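Local coordinates for protein anti-restriction endonuclease (Enterobacteria phage T4, PDB 3WX4) that mimics DNA to block DNA binding by the bacterial histone-like protein H-NS and strongly inhibits the host McrA restriction endonuclease, at residues Tyr52-Leu55 with Ser56-Gly59. Residues are numbered along the deposited sequence; the frame is centred on the assembly and turned at random.
Sequences YKDL and SKAG
Lys57 meets two residues just before it in the loop at once, passing its aliphatic chain by the ring of Tyr52 and its ammonium group to the carboxylate of Asp54. The salt bridge, Lys57 NZ to Asp54 OD2, spans 3.0 Å and uses the anti lone pair of OD2, the one turned away from OD1. The two side chains run alongside each other in the same direction. The Lys57 chain is straight through chi2 and chi3, then bends at its last torsion (chi4 44°), which brings NZ round to the acid.

Short of the charged end, the contact is apolar. Lys57 CD lies over one face of the Tyr52 ring in a CH-pi contact, 4.2 Å from the ring centroid and 26° off the normal. Its nearest ring atom is CG, at 3.8 Å, which places the methylene over the CB end of the ring and leaves the phenol end to other partners.

The backbone closes on itself in two overlapping turns. The firmer is a type I beta turn from Leu55 to Ala58, in which Ala58 N donates to Leu55 O over 2.9 Å; the other, from Asp54 to Lys57, rests on a less certain bond from Lys57 N to Asp54 O. The methyl group of Ala58 also packs on Leu55 O at 3.4 Å. A water accepts from Tyr52 N (2.7 Å) and lies 3.2 Å from Lys57 O, linking the start of the loop to its later half.

This surface loop joins the antiparallel strands 47-51 and 60-65. Tyr52 packs on Tyr60 and Tyr62 of the latter strand while its hydroxyl bonds to Thr12 OG1 of strand 2-14, and Leu55 and Ala58 both rest on Tyr22 of helix 16-24.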
loop_
_atom_site.group_PDB
_atom_site.type_symbol
_atom_site.label_atom_id
_atom_site.label_comp_id
_atom_site.label_asym_id
_atom_site.label_seq_id
_atom_site.Cartn_x
_atom_site.Cartn_y
_atom_site.Cartn_z
ATOM N N TYR A 52 12.684 -7.644 3.498
ATOM C CA TYR A 52 12.465 -9.082 3.651
ATOM C C TYR A 52 13.083 -9.507 5.008
ATOM O O TYR A 52 13.978 -8.840 5.493
ATOM C CB TYR A 52 13.208 -9.831 2.579
ATOM C CG TYR A 52 12.538 -9.719 1.241
ATOM C CD1 TYR A 52 11.434 -10.526 0.910
ATOM C CD2 TYR A 52 12.988 -8.809 0.316
ATOM C CE1 TYR A 52 10.795 -10.407 -0.356
ATOM C CE2 TYR A 52 12.369 -8.690 -0.936
ATOM C CZ TYR A 52 11.291 -9.484 -1.259
ATOM O OH TYR A 52 10.737 -9.362 -2.510
ATOM N N LYS A 53 12.633 -10.635 5.558
ATOM C CA LYS A 53 13.158 -11.133 6.828
ATOM C C LYS A 53 14.558 -11.754 6.642
ATOM O O LYS A 53 15.427 -11.679 7.536
ATOM C CB LYS A 53 12.186 -12.186 7.397
ATOM C CG LYS A 53 10.857 -11.577 7.936
ATOM C CD LYS A 53 9.786 -12.707 8.068
ATOM C CE LYS A 53 8.404 -12.187 8.471
ATOM N NZ LYS A 53 8.453 -11.617 9.876
ATOM N N ASP A 54 14.772 -12.381 5.499
ATOM C CA ASP A 54 16.087 -12.955 5.230
ATOM C C ASP A 54 17.162 -11.882 5.197
ATOM O O ASP A 54 17.137 -10.930 4.357
ATOM C CB ASP A 54 16.140 -13.671 3.863
ATOM C CG ASP A 54 15.347 -14.977 3.820
ATOM O OD1 ASP A 54 15.080 -15.558 4.884
ATOM O OD2 ASP A 54 14.990 -15.445 2.693
ATOM N N LEU A 55 18.186 -12.049 6.024
ATOM C CA LEU A 55 19.269 -11.086 5.990
ATOM C C LEU A 55 20.031 -11.314 4.682
ATOM O O LEU A 55 20.705 -10.427 4.210
ATOM C CB LEU A 55 20.224 -11.310 7.171
ATOM C CG LEU A 55 19.607 -10.848 8.503
ATOM C CD1 LEU A 55 20.579 -11.165 9.652
ATOM C CD2 LEU A 55 19.363 -9.378 8.446
ATOM N N SER A 56 19.944 -12.492 4.091
ATOM C CA SER A 56 20.713 -12.668 2.821
ATOM C C SER A 56 20.110 -11.705 1.718
ATOM O O SER A 56 20.737 -11.452 0.672
ATOM C CB SER A 56 20.595 -14.122 2.328
ATOM O OG SER A 56 19.232 -14.553 2.283
ATOM N N LYS A 57 18.913 -11.194 2.010
ATOM C CA LYS A 57 18.232 -10.277 1.109
ATOM C C LYS A 57 18.290 -8.855 1.601
ATOM O O LYS A 57 17.491 -8.005 1.128
ATOM C CB LYS A 57 16.790 -10.681 0.956
ATOM C CG LYS A 57 16.616 -12.016 0.236
ATOM C CD LYS A 57 15.098 -12.341 0.201
ATOM C CE LYS A 57 14.797 -13.671 -0.538
ATOM N NZ LYS A 57 15.740 -14.786 -0.154
ATOM N N ALA A 58 19.207 -8.569 2.539
ATOM C CA ALA A 58 19.312 -7.189 3.017
ATOM C C ALA A 58 19.580 -6.318 1.779
ATOM O O ALA A 58 20.310 -6.745 0.863
ATOM C CB ALA A 58 20.466 -7.051 4.029
ATOM N N GLY A 59 19.058 -5.089 1.761
ATOM C CA GLY A 59 19.229 -4.273 0.567
ATOM C C GLY A 59 18.191 -4.543 -0.536
ATOM O O GLY A 59 18.154 -3.801 -1.547
HETATM O O HOH W 1 15.150 -6.856 2.899
#